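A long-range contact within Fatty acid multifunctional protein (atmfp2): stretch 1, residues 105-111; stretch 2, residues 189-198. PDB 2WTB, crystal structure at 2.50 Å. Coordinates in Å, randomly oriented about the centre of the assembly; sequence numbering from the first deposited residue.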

# COMPACT_ATOMS: atom_id res chain seq x y z
N SER A 105 1.15 17.51 33.12
CA SER A 105 2.07 17.09 32.07
C SER A 105 1.78 17.88 30.81
O SER A 105 0.62 18.19 30.51
CB SER A 105 1.91 15.59 31.78
OG SER A 105 2.29 14.81 32.89
N VAL A 106 2.83 18.22 30.08
CA VAL A 106 2.68 18.89 28.79
C VAL A 106 3.51 18.17 27.74
O VAL A 106 4.69 17.90 27.96
CB VAL A 106 3.12 20.36 28.85
CG1 VAL A 106 3.00 21.00 27.47
CG2 VAL A 106 2.28 21.13 29.86
N ALA A 107 2.88 17.85 26.62
CA ALA A 107 3.58 17.18 25.53
C ALA A 107 4.20 18.19 24.58
O ALA A 107 3.55 19.16 24.16
CB ALA A 107 2.64 16.24 24.79
N ALA A 108 5.47 17.98 24.24
CA ALA A 108 6.18 18.81 23.28
C ALA A 108 6.37 18.02 21.99
O ALA A 108 7.24 17.16 21.91
CB ALA A 108 7.51 19.26 23.84
N ILE A 109 5.55 18.32 20.99
CA ILE A 109 5.51 17.52 19.77
C ILE A 109 6.30 18.13 18.61
O ILE A 109 6.14 19.30 18.27
CB ILE A 109 4.06 17.26 19.31
CG1 ILE A 109 3.30 16.48 20.38
CG2 ILE A 109 4.06 16.50 17.99
CD1 ILE A 109 1.83 16.27 20.05
N ASP A 110 7.14 17.30 18.00
CA ASP A 110 7.85 17.66 16.79
C ASP A 110 7.76 16.50 15.81
O ASP A 110 7.62 15.35 16.22
CB ASP A 110 9.32 17.96 17.11
CG ASP A 110 10.05 18.63 15.97
OD1 ASP A 110 9.39 19.01 14.97
OD2 ASP A 110 11.28 18.80 16.06
N GLY A 111 7.83 16.81 14.52
CA GLY A 111 7.86 15.77 13.50
C GLY A 111 6.55 15.03 13.36
O GLY A 111 5.77 15.31 12.45
N PRO A 189 7.86 27.41 16.76
CA PRO A 189 9.03 26.90 16.04
C PRO A 189 9.70 25.76 16.82
O PRO A 189 9.68 25.77 18.05
CB PRO A 189 9.97 28.11 16.00
CG PRO A 189 9.06 29.28 16.11
CD PRO A 189 7.95 28.85 17.01
N PRO A 190 10.28 24.79 16.10
CA PRO A 190 10.89 23.61 16.71
C PRO A 190 11.86 23.97 17.83
O PRO A 190 12.02 23.20 18.78
CB PRO A 190 11.66 22.97 15.55
CG PRO A 190 10.94 23.43 14.32
CD PRO A 190 10.44 24.81 14.63
N ALA A 191 12.49 25.13 17.72
CA ALA A 191 13.51 25.55 18.67
C ALA A 191 12.92 26.12 19.96
O ALA A 191 13.64 26.34 20.93
CB ALA A 191 14.46 26.55 18.02
N GLU A 192 11.62 26.37 19.96
CA GLU A 192 10.95 26.92 21.14
C GLU A 192 10.02 25.88 21.77
O GLU A 192 9.41 26.13 22.80
CB GLU A 192 10.16 28.17 20.76
CG GLU A 192 11.01 29.29 20.17
CD GLU A 192 10.22 30.55 19.91
OE1 GLU A 192 9.09 30.66 20.42
OE2 GLU A 192 10.74 31.44 19.20
N LEU A 193 9.95 24.72 21.13
CA LEU A 193 9.04 23.64 21.54
C LEU A 193 9.08 23.34 23.04
O LEU A 193 8.09 23.51 23.74
CB LEU A 193 9.37 22.38 20.74
CG LEU A 193 8.25 21.38 20.49
CD1 LEU A 193 7.11 22.04 19.74
CD2 LEU A 193 8.80 20.20 19.71
N VAL A 194 10.23 22.87 23.52
CA VAL A 194 10.37 22.47 24.91
C VAL A 194 10.29 23.64 25.89
O VAL A 194 9.72 23.52 26.97
CB VAL A 194 11.68 21.69 25.14
CG1 VAL A 194 11.95 21.51 26.63
CG2 VAL A 194 11.62 20.35 24.44
N THR A 195 10.85 24.78 25.49
CA THR A 195 10.77 25.99 26.31
C THR A 195 9.32 26.41 26.52
O THR A 195 8.90 26.71 27.63
CB THR A 195 11.54 27.16 25.66
OG1 THR A 195 12.95 26.99 25.89
CG2 THR A 195 11.11 28.48 26.27
N THR A 196 8.56 26.43 25.43
CA THR A 196 7.14 26.77 25.50
C THR A 196 6.41 25.78 26.40
O THR A 196 5.57 26.17 27.21
CB THR A 196 6.50 26.78 24.11
OG1 THR A 196 7.12 27.79 23.30
CG2 THR A 196 5.01 27.08 24.21
N ALA A 197 6.74 24.50 26.27
CA ALA A 197 6.05 23.46 27.02
C ALA A 197 6.26 23.59 28.53
O ALA A 197 5.31 23.49 29.31
CB ALA A 197 6.46 22.08 26.54
N ARG A 198 7.50 23.81 28.95
CA ARG A 198 7.79 23.95 30.37
C ARG A 198 7.19 25.24 30.94
O ARG A 198 6.78 25.28 32.10
CB ARG A 198 9.30 23.86 30.66
CG ARG A 198 10.13 25.00 30.10
CD ARG A 198 11.50 25.08 30.75
NE ARG A 198 12.36 23.94 30.42
CZ ARG A 198 12.84 23.09 31.31
NH1 ARG A 198 12.57 23.23 32.60
NH2 ARG A 198 13.62 22.08 30.92

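The centre of the contact is the methyl group of Ala108. Its CA-to-CB bond points toward the second stretch, and three side chains gather around that one carbon: Ala108 CB lies 4.0 Å from Leu193 CG, 4.0 Å from Ala197 CB and 4.3 Å from Val194 CG2. All are ordinary van der Waals separations between saturated carbons, so the pairing is dispersive and gains from keeping apolar surface away from water. Leu193 and Ala197 stand one helical turn apart, as the backbone bond from Ala197 N to Leu193 O at 3.0 Å confirms, and both direct their CA-to-CB bonds toward the strand. Val194 follows Leu193 in sequence and is turned sideways, which agrees with its smaller contribution of 10 Å² covered by stretch 1, against 73 Å² for Leu193.

The backbone arrangement sets up this cluster. Strand 105-109 and helix 193-198 run nearly antiparallel, with 166° between their N-to-C directions, and their axes approach to 8.0 Å. The register shows the opposed directions: Val106 CA is 5.9 Å from Ala197 CA, and Ala108 CA is 5.8 Å from Val194 CA, so advancing along the strand means retreating along the helix. These short CA separations accompany small side chains, alanine lying on both sides of the contact. The alternation of the strand does the rest: Val106 and Ala108 point toward the helix, whereas Ala107 and Ile109 point away.

Near the start of the strand, Val106 extends the apolar surface. With chi1 in the t well, it brings Val106 CG1 to 3.7 Å from Ala197 CB. The Ala197 methyl thus touches both inward-facing strand side chains, and both it and Val106 are buried.

Leu193 carries the contact in the other direction. Its chi1 of -152° (t) and chi2 of 59° (p) place Leu193 CD2 against the end of the strand, 4.0 Å from Ala108 C, 3.5 Å from Asp110 CB and 3.2 Å from Ile109 O. The last is a close approach of a methyl to a carbonyl oxygen, a packing contact. Ile109 therefore meets the second stretch through its backbone, its own side chain coming no nearer than 5.6 Å, from Ile109 CB to Leu193 CD2.

The polar edge begins at Asp110, beyond the strand. Its CA-to-CB bond points toward stretch 2, and its CB carbon packs on Leu193 as described, while its carboxylate reaches the more exposed Pro190, with Asp110 OD2 4.2 Å from Pro190 CB. The proline carbon offers no hydrogen-bonding partner, so this is simple proximity. The other carboxylate oxygen, Asp110 OD1, accepts a weak hydrogen bond from Gly111 N at 2.7 Å, with an N-H...acceptor angle of only 120°.

No hydrogen bond crosses between the stretches. Some polar bonding lies within a stretch: Thr196 OG1, for example, donates to Glu192 O at 2.9 Å, back along its own chain. The 324 Å² buried in total, summed over both sides, therefore rests on shape and apolar packing.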